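Local structure of putative uncharacterized protein F9E10.5 (Arabidopsis thaliana, 3AG7) at residues G77-A80 with N81-Y84; E95-D98 with H99-T102. The protein is required for chloroplast photorelocation movement through effects on chloroplast actin filaments, and this chain is its auxilin-like J-domain, whose co-chaperone activity that movement needs. All coordinates share one frame; numbering follows the deposited sequence.

Contact 1 of 2, residues G77-A80 with N81-Y84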
ATOM      1  N   GLY A  77      -3.650  12.520 -11.192  1.00 20.45           N
ATOM      2  CA  GLY A  77      -3.963  12.077 -12.547  1.00 19.61           C
ATOM      3  C   GLY A  77      -3.588  10.621 -12.839  1.00 17.52           C
ATOM      4  O   GLY A  77      -3.233  10.266 -13.962  1.00 18.67           O
ATOM      5  N   ALA A  78      -3.700   9.762 -11.838  1.00 14.95           N
ATOM      6  CA  ALA A  78      -3.402   8.341 -12.025  1.00 12.11           C
ATOM      7  C   ALA A  78      -4.328   7.687 -13.043  1.00 10.61           C
ATOM      8  O   ALA A  78      -5.466   8.129 -13.231  1.00 12.62           O
ATOM      9  CB  ALA A  78      -3.532   7.621 -10.700  1.00 10.27           C
ATOM     10  N   SER A  79      -3.855   6.586 -13.626  1.00  9.87           N
ATOM     11  CA  SER A  79      -4.631   5.799 -14.594  1.00  9.93           C
ATOM     12  C   SER A  79      -5.695   4.952 -13.860  1.00 10.81           C
ATOM     13  O   SER A  79      -5.646   4.823 -12.630  1.00 11.26           O
ATOM     14  CB  SER A  79      -3.687   4.898 -15.401  1.00 10.21           C
ATOM     15  OG  SER A  79      -3.299   3.743 -14.633  1.00 13.86           O
ATOM     16  N   ALA A  80      -6.701   4.485 -14.600  1.00 10.60           N
ATOM     17  CA  ALA A  80      -7.772   3.614 -14.039  1.00 11.74           C
ATOM     18  C   ALA A  80      -7.167   2.374 -13.352  1.00 11.33           C
ATOM     19  O   ALA A  80      -7.608   1.964 -12.270  1.00 11.74           O
ATOM     20  CB  ALA A  80      -8.700   3.170 -15.152  1.00 10.34           C
ATOM     21  N   ASN A  81      -6.157   1.775 -13.967  1.00 10.61           N
ATOM     22  CA  ASN A  81      -5.547   0.564 -13.395  1.00  9.39           C
ATOM     23  C   ASN A  81      -4.678   0.892 -12.217  1.00  9.12           C
ATOM     24  O   ASN A  81      -4.620   0.110 -11.256  1.00 10.37           O
ATOM     25  CB  ASN A  81      -4.748  -0.206 -14.469  1.00  8.91           C
ATOM     26  CG  ASN A  81      -5.667  -0.857 -15.505  1.00 13.24           C
ATOM     27  OD1 ASN A  81      -6.885  -0.875 -15.320  1.00 12.60           O
ATOM     28  ND2 ASN A  81      -5.083  -1.386 -16.590  1.00 12.97           N
ATOM     29  N   GLN A  82      -4.028   2.065 -12.250  1.00  9.54           N
ATOM     30  CA  GLN A  82      -3.285   2.495 -11.065  1.00  9.33           C
ATOM     31  C   GLN A  82      -4.249   2.660  -9.881  1.00  8.92           C
ATOM     32  O   GLN A  82      -3.959   2.223  -8.762  1.00 10.27           O
ATOM     33  CB  GLN A  82      -2.479   3.788 -11.321  1.00 10.62           C
ATOM     34  CG  GLN A  82      -1.195   3.506 -12.146  1.00 12.51           C
ATOM     35  CD  GLN A  82      -0.445   4.774 -12.466  1.00  8.80           C
ATOM     36  OE1 GLN A  82      -1.051   5.828 -12.551  1.00 14.36           O
ATOM     37  NE2 GLN A  82       0.879   4.685 -12.660  1.00 10.95           N
ATOM     38  N   LYS A  83      -5.390   3.275 -10.138  1.00  8.16           N
ATOM     39  CA  LYS A  83      -6.383   3.493  -9.106  1.00  9.36           C
ATOM     40  C   LYS A  83      -6.920   2.178  -8.572  1.00  9.96           C
ATOM     41  O   LYS A  83      -7.119   2.016  -7.367  1.00 10.16           O
ATOM     42  CB  LYS A  83      -7.516   4.381  -9.620  1.00  8.29           C
ATOM     43  CG  LYS A  83      -7.022   5.835  -9.687  1.00 13.11           C
ATOM     44  CD  LYS A  83      -8.081   6.797 -10.143  1.00 17.27           C
ATOM     45  CE  LYS A  83      -8.263   6.766 -11.637  1.00 22.74           C
ATOM     46  NZ  LYS A  83      -9.104   7.937 -11.996  1.00 28.01           N
ATOM     47  N   TYR A  84      -7.229   1.267  -9.465  1.00 11.27           N
ATOM     48  CA  TYR A  84      -7.611  -0.082  -9.053  1.00 11.92           C
ATOM     49  C   TYR A  84      -6.567  -0.766  -8.151  1.00 12.25           C
ATOM     50  O   TYR A  84      -6.903  -1.243  -7.053  1.00 11.10           O
ATOM     51  CB  TYR A  84      -7.915  -0.948 -10.287  1.00 10.37           C
ATOM     52  CG  TYR A  84      -8.371  -2.339  -9.933  1.00 10.37           C
ATOM     53  CD1 TYR A  84      -9.732  -2.622  -9.728  1.00 13.64           C
ATOM     54  CD2 TYR A  84      -7.454  -3.336  -9.652  1.00  9.77           C
ATOM     55  CE1 TYR A  84     -10.144  -3.921  -9.398  1.00 14.93           C
ATOM     56  CE2 TYR A  84      -7.852  -4.617  -9.348  1.00 12.16           C
ATOM     57  CZ  TYR A  84      -9.192  -4.905  -9.188  1.00 14.17           C
ATOM     58  OH  TYR A  84      -9.575  -6.181  -8.807  1.00 15.10           O
TER
HETATM   59  O   HOH W   1      -7.327   9.933 -12.242  1.00 23.64           O

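Contact 2 of 2, residues E95-D98 with H99-T102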
ATOM      1  N   GLU A  95      -6.671  -1.834   6.998  1.00  9.80           N
ATOM      2  CA  GLU A  95      -7.004  -2.959   7.887  1.00 10.72           C
ATOM      3  C   GLU A  95      -5.822  -3.120   8.829  1.00  9.71           C
ATOM      4  O   GLU A  95      -6.002  -3.372  10.023  1.00  9.74           O
ATOM      5  CB  GLU A  95      -7.213  -4.230   7.025  1.00 11.49           C
ATOM      6  CG  GLU A  95      -7.367  -5.600   7.790  1.00 19.44           C
ATOM      7  CD  GLU A  95      -7.009  -6.951   7.005  1.00 30.51           C
ATOM      8  OE1 GLU A  95      -6.515  -7.027   5.804  1.00 22.94           O
ATOM      9  OE2 GLU A  95      -7.223  -8.002   7.677  1.00 34.51           O
ATOM     10  N   ALA A  96      -4.597  -2.963   8.288  1.00  8.15           N
ATOM     11  CA  ALA A  96      -3.414  -3.147   9.130  1.00  9.42           C
ATOM     12  C   ALA A  96      -3.191  -2.002  10.105  1.00  9.56           C
ATOM     13  O   ALA A  96      -2.755  -2.229  11.238  1.00 10.19           O
ATOM     14  CB  ALA A  96      -2.155  -3.381   8.248  1.00  8.47           C
ATOM     15  N   TRP A  97      -3.495  -0.779   9.676  1.00  9.44           N
ATOM     16  CA  TRP A  97      -3.461   0.419  10.529  1.00 10.30           C
ATOM     17  C   TRP A  97      -4.392   0.292  11.727  1.00 11.23           C
ATOM     18  O   TRP A  97      -4.026   0.566  12.889  1.00 10.65           O
ATOM     19  CB  TRP A  97      -3.876   1.616   9.670  1.00 10.64           C
ATOM     20  CG  TRP A  97      -4.053   2.930  10.403  1.00 12.92           C
ATOM     21  CD1 TRP A  97      -5.217   3.634  10.554  1.00 13.22           C
ATOM     22  CD2 TRP A  97      -3.024   3.733  11.014  1.00 12.90           C
ATOM     23  NE1 TRP A  97      -4.985   4.806  11.238  1.00 14.55           N
ATOM     24  CE2 TRP A  97      -3.651   4.898  11.519  1.00 13.82           C
ATOM     25  CE3 TRP A  97      -1.638   3.586  11.175  1.00 13.45           C
ATOM     26  CZ2 TRP A  97      -2.938   5.915  12.167  1.00 15.23           C
ATOM     27  CZ3 TRP A  97      -0.930   4.587  11.848  1.00 13.09           C
ATOM     28  CH2 TRP A  97      -1.590   5.729  12.339  1.00 15.02           C
ATOM     29  N   ASP A  98      -5.589  -0.222  11.476  1.00 10.93           N
ATOM     30  CA  ASP A  98      -6.501  -0.395  12.595  1.00 13.49           C
ATOM     31  C   ASP A  98      -6.002  -1.441  13.610  1.00 13.27           C
ATOM     32  O   ASP A  98      -6.141  -1.246  14.803  1.00 12.47           O
ATOM     33  CB  ASP A  98      -7.901  -0.729  12.078  1.00 12.85           C
ATOM     34  CG  ASP A  98      -8.895  -0.821  13.200  1.00 23.07           C
ATOM     35  OD1 ASP A  98      -9.434   0.241  13.614  1.00 32.65           O
ATOM     36  OD2 ASP A  98      -9.073  -1.940  13.701  1.00 25.14           O
ATOM     37  N   HIS A  99      -5.420  -2.539  13.127  1.00 12.28           N
ATOM     38  CA  HIS A  99      -4.795  -3.535  14.009  1.00 13.89           C
ATOM     39  C   HIS A  99      -3.609  -2.962  14.791  1.00 12.72           C
ATOM     40  O   HIS A  99      -3.500  -3.166  15.993  1.00 12.87           O
ATOM     41  CB  HIS A  99      -4.352  -4.748  13.173  1.00 15.20           C
ATOM     42  CG  HIS A  99      -3.723  -5.851  13.964  1.00 20.51           C
ATOM     43  ND1 HIS A  99      -4.467  -6.807  14.628  1.00 29.18           N
ATOM     44  CD2 HIS A  99      -2.423  -6.198  14.132  1.00 26.96           C
ATOM     45  CE1 HIS A  99      -3.649  -7.675  15.199  1.00 30.28           C
ATOM     46  NE2 HIS A  99      -2.405  -7.329  14.912  1.00 29.73           N
ATOM     47  N   PHE A 100      -2.731  -2.233  14.115  1.00 10.61           N
ATOM     48  CA  PHE A 100      -1.600  -1.566  14.767  1.00 11.00           C
ATOM     49  C   PHE A 100      -2.045  -0.720  15.967  1.00 13.07           C
ATOM     50  O   PHE A 100      -1.413  -0.761  17.053  1.00 12.11           O
ATOM     51  CB  PHE A 100      -0.831  -0.699  13.737  1.00 10.77           C
ATOM     52  CG  PHE A 100       0.174   0.246  14.357  1.00  6.57           C
ATOM     53  CD1 PHE A 100       1.337  -0.243  14.942  1.00 14.90           C
ATOM     54  CD2 PHE A 100      -0.074   1.639  14.402  1.00 11.08           C
ATOM     55  CE1 PHE A 100       2.259   0.655  15.555  1.00 14.12           C
ATOM     56  CE2 PHE A 100       0.813   2.515  15.039  1.00 15.55           C
ATOM     57  CZ  PHE A 100       1.978   2.014  15.625  1.00 14.95           C
ATOM     58  N   ASN A 101      -3.099   0.064  15.776  1.00 11.44           N
ATOM     59  CA  ASN A 101      -3.537   1.029  16.779  1.00 14.00           C
ATOM     60  C   ASN A 101      -4.258   0.389  17.955  1.00 14.36           C
ATOM     61  O   ASN A 101      -4.584   1.060  18.920  1.00 14.45           O
ATOM     62  CB  ASN A 101      -4.383   2.138  16.160  1.00 14.51           C
ATOM     63  CG  ASN A 101      -3.542   3.214  15.512  1.00 18.25           C
ATOM     64  OD1 ASN A 101      -2.745   3.883  16.175  1.00 22.45           O
ATOM     65  ND2 ASN A 101      -3.668   3.349  14.205  1.00 18.37           N
ATOM     66  N   THR A 102      -4.449  -0.927  17.900  1.00 15.18           N
ATOM     67  CA  THR A 102      -5.089  -1.658  18.992  1.00 13.50           C
ATOM     68  C   THR A 102      -4.216  -2.834  19.442  1.00 15.94           C
ATOM     69  O   THR A 102      -3.619  -2.773  20.505  1.00 16.57           O
ATOM     70  CB  THR A 102      -6.498  -2.145  18.622  1.00 14.71           C
ATOM     71  OG1 THR A 102      -6.402  -2.984  17.458  1.00 15.58           O
ATOM     72  CG2 THR A 102      -7.413  -0.961  18.285  1.00 12.19           C
TER
HETATM   73  O   HOH W   2      -8.214  -3.968  15.798  1.00 29.25           O

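Contact 1 of 2, residues G77-A80 with N81-Y84
S79 and Q82 grip each other in a capping box where helix 80-100 starts. S79, at the N-cap, turns its hydroxyl between its own backbone N and carbonyl carbon (chi1 78°), which brings OG toward the first turn, where it accepts from Q82 N at 3.0 Å. Q82 answers in the reverse sense: its chain runs extended beyond CG, and its OE1 accepts from S79 N at 3.1 Å along an almost straight N-H line (169°), the donor tilted from the amide carbonyl plane. Serine suits the cap because its oxygen sits on a short arm; glutamine has the length to bring an acceptor back beyond the helix end. The side-chain carbonyl of Q82 also lies beside A78, OE1 being 3.6 Å from the methyl CB. The K83 chain, bent at chi3 (-79°), passes along S79 O and brings CE within 3.5 Å of A78 O. A water bridges K83 NZ to that same carbonyl. In the backbone, K83 N bonds to S79 O and Y84 N to A80 O. G77 ends helix 70-75 in a Schellman motif, with a positive phi that glycine adopts easily. A78 and K83 lean on L73 of that helix, while N81 and Y84 pack against I8 and I11 of helix 5-19, where Y84 OH also hydrogen-bonds D12.

Contact 2 of 2, residues E95-D98 with H99-T102
E95 O, A96 O and W97 O accept in turn from H99 N, F100 N and N101 N, so the i to i+4 bonding runs on as far as N101, near the C-terminal end of helix 80-100. F100 N lies 2.9 Å from A96 O, whereas H99 N reaches E95 O over a longer 3.3 Å. At T102 the pattern tightens, its N bonding to H99 O three residues back.

The main side-chain meeting is between W97 and N101, one turn apart. N101 swings CG beside its own N (chi1 -81°), which brings the amide back over W97, and there it stands nearly upright on the indole, the planes 86° apart. ND2 lies over the ring centre, 3.1 Å above its plane, and also makes a weak, bent hydrogen bond to W97 O at 3.1 Å. Asparagine suits the place because its short amide can serve both ends: while ND2 meets W97, OD1 takes a hydrogen bond from R58 of helix 54-68. F100, three residues on from W97, lies near parallel to the indole (27°) but slid so far along that the rings barely overlap; the touch is CD2 against W97 CZ3 at 4.0 Å. On another side of the helix a water links D98 OD2 with T102 OG1, a hydroxyl that also lies 3.2 Å from D98 O.

Beyond these residues W97 stacks on Y61 and F100 packs on V57, both of helix 54-68, while A96 and F100 meet I26 of helix 26-30. W97 and F100 of helix 80-100 thus face helix 54-68, and these two long helices form the antiparallel pair characteristic of the J-domain fold.

Helix 5-19 leads from the N terminus to helix 26-30, and helices 54-68 and 70-75 follow before the chain reaches contact 1. There the turn between helix 70-75 and helix 80-100 closes, its helix side resting on helix 5-19. Contact 2 comes later on the same long helix, against helices 54-68 and 26-30. The two lie in series, neither nesting nor crossing, with centres about 26 Å apart on opposite sides of the chain's centre. They do not touch, their nearest atoms being about 14 Å apart. Helix 80-100 is common to both: contact 1 lies at its N-terminal end and contact 2 near its C-terminal end, within the J-domain.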